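Local coordinates for protein OBCA, Oxalate Biosynthetic Component A (Burkholderia glumae, PDB 4NNB) that is a magnesium-binding TIM-barrel enzyme, named as a component of oxalate biosynthesis, that holds a magnesium ion and an oxaloacetate ion, at residues 370-375 and 443-448. Numbering follows the deposited sequence.
Sequences GKPVLF and VSKISI
V443, F375 and K445 bury the most surface where strands 373-375 and 444-448 run parallel, each entered from a short loop. V443 sits just before its strand, at the start of the pairing. Its CG1, anti to the backbone N (chi1 -170°), lies 3.8 Å from the CA of P372 and also meets the CB of K371. The K371 chain crosses V443 at about a right angle, with its CD over the valine CB. A water joins the two residues: it gives a hydrogen bond to V443 O and accepts one from K371 NZ. V443 O also accepts a hydrogen bond from V373 N, 3.1 Å away, so two donors grip this carbonyl. P372 follows a cis peptide bond, and its ring turns to K445. The lysine CG is 3.8 Å from P372 CB. The CB of K445 meets L374 CD2 on the same face, while the end of the chain leads away, and its NZ makes a long, weak ion pair with D468.

F375 lies on the other face, with S444 and I446. The ring turns its edge to S444, with CE2 4.2 Å from the serine CB. The CG1 of I446 comes to its CD2 obliquely. The backbone of F375 is bonded twice: F375 N lies 2.9 Å from K445 O, nearly in line with the C=O bond, and its O takes the N-H of S447. A further bond runs from K445 N to V373 O at 2.9 Å.

The pair joins two neighbouring parallel strands of the TIM barrel. Strand 344-349 flanks 373-378, and strand 469-472 flanks 444-449. Helix 416-440 packs on F375 and I446, and F441 just after it meets the F375 ring. F523 of helix 516-523 touches L374 and K445 on the face away from F375, and also P372.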
# COMPACT_ATOMS: atom_id res chain seq x y z
N GLY A 370 -18.67 10.25 -19.26
CA GLY A 370 -19.70 10.50 -18.25
C GLY A 370 -19.36 11.44 -17.10
O GLY A 370 -18.21 11.48 -16.62
N LYS A 371 -20.36 12.18 -16.65
CA LYS A 371 -20.20 13.12 -15.55
C LYS A 371 -20.83 12.55 -14.29
O LYS A 371 -21.78 11.77 -14.38
CB LYS A 371 -20.84 14.47 -15.88
CG LYS A 371 -20.24 15.20 -17.08
CD LYS A 371 -21.00 16.52 -17.34
CE LYS A 371 -20.30 17.41 -18.39
NZ LYS A 371 -19.76 18.71 -17.85
N PRO A 372 -20.29 12.90 -13.12
CA PRO A 372 -19.08 13.69 -12.88
C PRO A 372 -17.82 12.96 -13.33
O PRO A 372 -17.73 11.73 -13.25
CB PRO A 372 -19.06 13.85 -11.35
CG PRO A 372 -19.85 12.69 -10.84
CD PRO A 372 -20.94 12.50 -11.86
N VAL A 373 -16.86 13.73 -13.82
CA VAL A 373 -15.54 13.19 -14.17
C VAL A 373 -14.78 12.97 -12.86
O VAL A 373 -14.82 13.82 -11.96
CB VAL A 373 -14.78 14.14 -15.09
CG1 VAL A 373 -13.43 13.53 -15.51
CG2 VAL A 373 -15.65 14.47 -16.34
N LEU A 374 -14.12 11.83 -12.74
CA LEU A 374 -13.51 11.42 -11.47
C LEU A 374 -12.00 11.57 -11.50
O LEU A 374 -11.35 11.15 -12.46
CB LEU A 374 -13.86 9.96 -11.17
CG LEU A 374 -15.32 9.54 -11.23
CD1 LEU A 374 -15.45 8.04 -10.88
CD2 LEU A 374 -16.15 10.38 -10.30
N PHE A 375 -11.43 12.13 -10.43
CA PHE A 375 -9.98 12.32 -10.32
C PHE A 375 -9.48 11.81 -8.97
O PHE A 375 -10.17 11.92 -7.95
CB PHE A 375 -9.61 13.81 -10.46
CG PHE A 375 -10.01 14.42 -11.78
CD1 PHE A 375 -9.10 14.45 -12.84
CD2 PHE A 375 -11.28 14.93 -11.97
CE1 PHE A 375 -9.47 14.99 -14.08
CE2 PHE A 375 -11.65 15.49 -13.21
CZ PHE A 375 -10.74 15.52 -14.25
N VAL A 443 -18.50 19.64 -13.41
CA VAL A 443 -19.14 18.50 -12.79
C VAL A 443 -18.06 17.44 -12.61
O VAL A 443 -17.77 16.67 -13.52
CB VAL A 443 -20.30 17.95 -13.63
CG1 VAL A 443 -21.09 16.92 -12.84
CG2 VAL A 443 -21.22 19.08 -14.07
N SER A 444 -17.46 17.42 -11.43
CA SER A 444 -16.33 16.54 -11.16
C SER A 444 -16.27 16.15 -9.70
O SER A 444 -16.87 16.81 -8.85
CB SER A 444 -15.03 17.23 -11.52
OG SER A 444 -14.81 18.37 -10.70
N LYS A 445 -15.54 15.07 -9.42
CA LYS A 445 -15.31 14.62 -8.05
C LYS A 445 -13.83 14.32 -7.90
O LYS A 445 -13.27 13.53 -8.66
CB LYS A 445 -16.14 13.37 -7.75
CG LYS A 445 -17.65 13.58 -7.83
CD LYS A 445 -18.13 14.60 -6.80
CE LYS A 445 -19.63 14.88 -6.94
NZ LYS A 445 -20.03 16.03 -6.06
N ILE A 446 -13.19 14.98 -6.93
CA ILE A 446 -11.76 14.86 -6.76
C ILE A 446 -11.45 14.27 -5.38
O ILE A 446 -11.89 14.80 -4.35
CB ILE A 446 -11.08 16.22 -6.92
CG1 ILE A 446 -11.45 16.84 -8.28
CG2 ILE A 446 -9.55 16.12 -6.77
CD1 ILE A 446 -10.87 18.24 -8.50
N SER A 447 -10.71 13.16 -5.38
CA SER A 447 -10.26 12.55 -4.13
C SER A 447 -8.76 12.74 -3.98
O SER A 447 -8.07 13.15 -4.92
CB SER A 447 -10.62 11.07 -4.10
OG SER A 447 -12.02 10.88 -4.13
N ILE A 448 -8.26 12.44 -2.78
CA ILE A 448 -6.82 12.48 -2.52
C ILE A 448 -6.32 11.21 -1.82
O ILE A 448 -7.04 10.61 -1.03
CB ILE A 448 -6.45 13.73 -1.69
CG1 ILE A 448 -4.93 13.87 -1.56
CG2 ILE A 448 -7.14 13.69 -0.30
CD1 ILE A 448 -4.47 15.26 -1.05
O HOH W 1 -17.52 18.25 -15.95